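Local structure of putative sulfatase yidJ (Bacteroides fragilis, 2QZU) at residues I64-A69 and N386-G391; L365-G370 and T381-N386. The protein probably hydrolyses sulfate esters as a calcium-dependent arylsulfatase of the sulfatase family, a branch of the alkaline phosphatase clan. All coordinates share one frame; numbering follows the deposited sequence.

Contact 1 of 2, residues I64-A69 and N386-G391; sequences INFTNA and NEVLTG
V388, on helix 385-390, sets both its methyl groups against CZ at the far end of the F66 ring, which reaches out from strand 64-66 of the large mixed sheet. The two prongs are almost equally near: CZ of F66 lies 3.9 Å from CG2 of V388 and 4.0 Å from CG1. Side chain and ring cross at about a right angle, the methyls meeting the ring obliquely. With CG1 anti to the backbone N (chi1 173°) and CG2 anti to the carbonyl carbon, V388 spreads its fork across the end of the ring. I64, two residues before F66 and on the same side of the strand, supports the aromatic group from one face: its CG2 sits 3.8 Å above the ring plane, offset toward the rim. The other branch of I64 goes to the helix. CG1 lies anti to the carbonyl carbon (chi1 -48°), and from it CD1 reaches the backbone O of V388 at 3.4 Å, while its distance to CG1 of V388 is a looser 4.4 Å. That carbonyl O, near the end of the helix, also accepts a hydrogen bond from NH1 of R349 on the neighbouring strand 349-352, so it has a polar partner beside the isoleucine methyl. L340 of strand 338-341 and T364 of helix 361-368 touch V388 as well and help enclose it. The helix therefore rests on the sheet of this alpha/beta fold through a small, buried, largely apolar contact, the approach of CD1 to the carbonyl O being the exception; between the two segments the association is by van der Waals packing, while R349 adds a directional polar link to the neighbouring strand.

Contact 2 of 2, residues L365-G370 and T381-N386; sequences LLSMMG and TFDLSN
An Asx turn at D383 leads into helix 385-390 and is tied to the last turn of helix 361-368, which ends in a Schellman motif at G370. The hydrogen bonds centre on the D383 carboxylate. Its CG is anti to the backbone N (chi1 178°), which extends the group toward helix 361-368, where OG of S367 donates to OD2 of D383 at 2.6 Å. The hydroxyl meets OD2 on the syn side, 30° out of the carboxylate plane. OD1 is gripped twice from S385: the backbone N of S385 closes the Asx turn on OD1 of D383 at 3.1 Å, and OG of S385 donates to the same OD1 at 2.7 Å. Three donors thus hold the carboxylate and probably stabilise its negative charge. Packing fills in beside this network. CB of S367 lies 3.4 Å from OG of S385, and CG of selenomethionine M368 rests 3.6 Å from CB of S385, where the two backbones run close together at the start of the second helix. The S385 hydroxyl turns back to D383 because chi1, 55°, sets OG between the backbone N and the carbonyl carbon.

Overall arrangement
From the N terminus, the chain first passes strand 64-66, an inner strand of the mixed sheet, and almost 300 residues later reaches helix 361-368. A short connection without helix or strand then leads to the turn before helix 385-390, and contact 2 closes this small loop. One helical turn further on, contact 1 closes the far larger loop back to residues 64-69, so contact 2 lies wholly within it. The two share N386 and helix 385-390, with centres about 12 Å apart. M368 joins them, its SE and CE packing against V388 and L389. Strand 64-66 and helix 361-368 are thereby bridged by one short helix.

Contact 1 of 2, residues I64-A69 and N386-G391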
loop_
_atom_site.group_PDB
_atom_site.type_symbol
_atom_site.label_atom_id
_atom_site.label_comp_id
_atom_site.label_asym_id
_atom_site.label_seq_id
_atom_site.Cartn_x
_atom_site.Cartn_y
_atom_site.Cartn_z
ATOM N N ILE A 64 34.000 10.578 -11.746
ATOM C CA ILE A 64 33.290 11.182 -12.869
ATOM C C ILE A 64 31.781 11.065 -12.703
ATOM O O ILE A 64 31.269 10.041 -12.249
ATOM C CB ILE A 64 33.650 10.485 -14.192
ATOM C CG1 ILE A 64 35.164 10.339 -14.320
ATOM C CG2 ILE A 64 33.089 11.286 -15.364
ATOM C CD1 ILE A 64 35.577 9.275 -15.321
ATOM N N ASN A 65 31.075 12.118 -13.095
ATOM C CA ASN A 65 29.624 12.141 -13.017
ATOM C C ASN A 65 29.116 12.245 -14.455
ATOM O O ASN A 65 29.262 13.287 -15.095
ATOM C CB ASN A 65 29.163 13.353 -12.196
ATOM C CG ASN A 65 27.676 13.326 -11.886
ATOM O OD1 ASN A 65 27.129 14.281 -11.336
ATOM N ND2 ASN A 65 27.015 12.229 -12.235
ATOM N N PHE A 66 28.546 11.158 -14.968
ATOM C CA PHE A 66 28.019 11.141 -16.329
ATOM C C PHE A 66 26.587 11.659 -16.313
ATOM O O PHE A 66 25.641 10.905 -16.081
ATOM C CB PHE A 66 28.087 9.720 -16.896
ATOM C CG PHE A 66 29.487 9.260 -17.199
ATOM C CD1 PHE A 66 30.183 9.782 -18.288
ATOM C CD2 PHE A 66 30.114 8.310 -16.394
ATOM C CE1 PHE A 66 31.489 9.364 -18.574
ATOM C CE2 PHE A 66 31.419 7.886 -16.670
ATOM C CZ PHE A 66 32.105 8.413 -17.762
ATOM N N THR A 67 26.442 12.957 -16.569
ATOM C CA THR A 67 25.144 13.622 -16.536
ATOM C C THR A 67 24.170 13.384 -17.693
ATOM O O THR A 67 23.060 13.917 -17.670
ATOM C CB THR A 67 25.325 15.141 -16.356
ATOM O OG1 THR A 67 26.196 15.639 -17.374
ATOM C CG2 THR A 67 25.920 15.447 -14.984
ATOM N N ASN A 68 24.576 12.605 -18.695
ATOM C CA ASN A 68 23.688 12.289 -19.821
ATOM C C ASN A 68 23.469 10.780 -19.957
ATOM O O ASN A 68 23.003 10.314 -20.996
ATOM C CB ASN A 68 24.252 12.807 -21.155
ATOM C CG ASN A 68 24.264 14.320 -21.248
ATOM O OD1 ASN A 68 23.338 14.992 -20.797
ATOM N ND2 ASN A 68 25.309 14.862 -21.860
ATOM N N ALA A 69 23.803 10.019 -18.919
ATOM C CA ALA A 69 23.646 8.557 -18.962
ATOM C C ALA A 69 22.190 8.115 -19.066
ATOM O O ALA A 69 21.311 8.718 -18.457
ATOM C CB ALA A 69 24.283 7.929 -17.729
ATOM N N ASN A 386 37.748 3.733 -23.351
ATOM C CA ASN A 386 38.673 4.828 -23.619
ATOM C C ASN A 386 38.047 6.171 -23.264
ATOM O O ASN A 386 38.685 7.021 -22.634
ATOM C CB ASN A 386 39.097 4.825 -25.090
ATOM C CG ASN A 386 40.123 5.894 -25.393
ATOM O OD1 ASN A 386 39.821 6.905 -26.028
ATOM N ND2 ASN A 386 41.346 5.687 -24.918
ATOM N N GLU A 387 36.795 6.354 -23.677
ATOM C CA GLU A 387 36.056 7.578 -23.398
ATOM C C GLU A 387 35.940 7.799 -21.887
ATOM O O GLU A 387 36.146 8.906 -21.395
ATOM C CB GLU A 387 34.652 7.500 -24.007
ATOM C CG GLU A 387 34.571 7.574 -25.533
ATOM C CD GLU A 387 35.141 6.355 -26.241
ATOM O OE1 GLU A 387 35.125 5.247 -25.665
ATOM O OE2 GLU A 387 35.589 6.505 -27.399
ATOM N N VAL A 388 35.607 6.742 -21.153
ATOM C CA VAL A 388 35.466 6.848 -19.708
ATOM C C VAL A 388 36.794 7.187 -19.028
ATOM O O VAL A 388 36.857 8.076 -18.182
ATOM C CB VAL A 388 34.908 5.534 -19.106
ATOM C CG1 VAL A 388 34.934 5.599 -17.589
ATOM C CG2 VAL A 388 33.480 5.309 -19.594
ATOM N N LEU A 389 37.854 6.487 -19.418
ATOM C CA LEU A 389 39.171 6.707 -18.827
ATOM C C LEU A 389 39.792 8.071 -19.123
ATOM O O LEU A 389 40.293 8.742 -18.220
ATOM C CB LEU A 389 40.140 5.616 -19.292
ATOM C CG LEU A 389 39.908 4.183 -18.806
ATOM C CD1 LEU A 389 40.828 3.242 -19.574
ATOM C CD2 LEU A 389 40.171 4.089 -17.309
ATOM N N THR A 390 39.750 8.482 -20.384
ATOM C CA THR A 390 40.358 9.745 -20.794
ATOM C C THR A 390 39.439 10.954 -20.771
ATOM O O THR A 390 39.897 12.084 -20.597
ATOM C CB THR A 390 40.939 9.636 -22.216
ATOM O OG1 THR A 390 39.875 9.397 -23.146
ATOM C CG2 THR A 390 41.944 8.494 -22.300
ATOM N N GLY A 391 38.145 10.724 -20.949
ATOM C CA GLY A 391 37.215 11.832 -20.975
ATOM C C GLY A 391 37.049 12.303 -22.408
ATOM O O GLY A 391 36.361 13.288 -22.674
#

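Contact 2 of 2, residues L365-G370 and T381-N386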
loop_
_atom_site.group_PDB
_atom_site.type_symbol
_atom_site.label_atom_id
_atom_site.label_comp_id
_atom_site.label_asym_id
_atom_site.label_seq_id
_atom_site.Cartn_x
_atom_site.Cartn_y
_atom_site.Cartn_z
ATOM N N LEU A 365 33.455 -1.845 -18.684
ATOM C CA LEU A 365 34.170 -2.199 -17.458
ATOM C C LEU A 365 35.223 -3.278 -17.701
ATOM O O LEU A 365 36.352 -3.168 -17.230
ATOM C CB LEU A 365 33.185 -2.663 -16.380
ATOM C CG LEU A 365 32.278 -1.571 -15.790
ATOM C CD1 LEU A 365 31.188 -2.205 -14.934
ATOM C CD2 LEU A 365 33.117 -0.605 -14.959
ATOM N N LEU A 366 34.859 -4.315 -18.447
ATOM C CA LEU A 366 35.802 -5.395 -18.722
ATOM C C LEU A 366 37.080 -4.886 -19.387
ATOM O O LEU A 366 38.177 -5.299 -19.016
ATOM C CB LEU A 366 35.139 -6.461 -19.598
ATOM C CG LEU A 366 34.898 -7.840 -18.972
ATOM C CD1 LEU A 366 34.497 -7.715 -17.517
ATOM C CD2 LEU A 366 33.831 -8.575 -19.776
ATOM N N SER A 367 36.941 -3.999 -20.370
ATOM C CA SER A 367 38.115 -3.450 -21.049
ATOM C C SER A 367 38.905 -2.567 -20.079
ATOM O O SER A 367 40.131 -2.617 -20.051
ATOM C CB SER A 367 37.704 -2.637 -22.284
ATOM O OG SER A 367 37.261 -3.485 -23.334
HETATM N N MSE A 368 38.202 -1.764 -19.284
HETATM C CA MSE A 368 38.869 -0.898 -18.313
HETATM C C MSE A 368 39.663 -1.734 -17.313
HETATM O O MSE A 368 40.720 -1.318 -16.839
HETATM C CB MSE A 368 37.848 -0.055 -17.538
HETATM C CG MSE A 368 37.212 1.080 -18.317
HETATM SE SE MSE A 368 35.811 1.916 -17.257
HETATM C CE MSE A 368 36.929 2.804 -15.945
HETATM N N MSE A 369 39.144 -2.917 -16.999
HETATM C CA MSE A 369 39.771 -3.805 -16.028
HETATM C C MSE A 369 40.930 -4.638 -16.559
HETATM O O MSE A 369 41.602 -5.320 -15.786
HETATM C CB MSE A 369 38.707 -4.720 -15.422
HETATM C CG MSE A 369 37.706 -3.965 -14.568
HETATM SE SE MSE A 369 36.138 -4.973 -14.100
HETATM C CE MSE A 369 35.028 -3.477 -13.579
ATOM N N GLY A 370 41.157 -4.577 -17.869
ATOM C CA GLY A 370 42.241 -5.332 -18.472
ATOM C C GLY A 370 41.820 -6.652 -19.094
ATOM O O GLY A 370 42.663 -7.507 -19.372
ATOM N N THR A 381 26.669 -4.214 -27.101
ATOM C CA THR A 381 26.738 -2.849 -26.587
ATOM C C THR A 381 28.085 -2.141 -26.793
ATOM O O THR A 381 29.085 -2.767 -27.154
ATOM C CB THR A 381 26.325 -2.816 -25.103
ATOM O OG1 THR A 381 27.205 -3.644 -24.335
ATOM C CG2 THR A 381 24.897 -3.343 -24.949
ATOM N N PHE A 382 28.100 -0.828 -26.569
ATOM C CA PHE A 382 29.302 -0.015 -26.770
ATOM C C PHE A 382 30.415 -0.164 -25.734
ATOM O O PHE A 382 30.164 -0.125 -24.530
ATOM C CB PHE A 382 28.941 1.475 -26.847
ATOM C CG PHE A 382 27.996 1.830 -27.963
ATOM C CD1 PHE A 382 26.618 1.831 -27.754
ATOM C CD2 PHE A 382 28.487 2.192 -29.215
ATOM C CE1 PHE A 382 25.741 2.189 -28.777
ATOM C CE2 PHE A 382 27.619 2.552 -30.244
ATOM C CZ PHE A 382 26.243 2.553 -30.025
ATOM N N ASP A 383 31.645 -0.333 -26.216
ATOM C CA ASP A 383 32.813 -0.425 -25.345
ATOM C C ASP A 383 33.317 1.014 -25.288
ATOM O O ASP A 383 33.989 1.484 -26.208
ATOM C CB ASP A 383 33.897 -1.317 -25.958
ATOM C CG ASP A 383 35.149 -1.393 -25.097
ATOM O OD1 ASP A 383 35.350 -0.499 -24.246
ATOM O OD2 ASP A 383 35.943 -2.341 -25.281
ATOM N N LEU A 384 32.985 1.711 -24.210
ATOM C CA LEU A 384 33.373 3.108 -24.063
ATOM C C LEU A 384 34.504 3.289 -23.056
ATOM O O LEU A 384 34.657 4.359 -22.470
ATOM C CB LEU A 384 32.151 3.924 -23.620
ATOM C CG LEU A 384 30.927 3.865 -24.547
ATOM C CD1 LEU A 384 29.716 4.480 -23.862
ATOM C CD2 LEU A 384 31.240 4.587 -25.844
ATOM N N SER A 385 35.303 2.246 -22.872
ATOM C CA SER A 385 36.401 2.294 -21.912
ATOM C C SER A 385 37.365 3.465 -22.106
ATOM O O SER A 385 37.758 4.120 -21.136
ATOM C CB SER A 385 37.174 0.970 -21.940
ATOM O OG SER A 385 37.625 0.669 -23.247
ATOM N N ASN A 386 37.748 3.733 -23.351
ATOM C CA ASN A 386 38.673 4.828 -23.619
ATOM C C ASN A 386 38.047 6.171 -23.264
ATOM O O ASN A 386 38.685 7.021 -22.634
ATOM C CB ASN A 386 39.097 4.825 -25.090
ATOM C CG ASN A 386 40.123 5.894 -25.393
ATOM O OD1 ASN A 386 39.821 6.905 -26.028
ATOM N ND2 ASN A 386 41.346 5.687 -24.918
#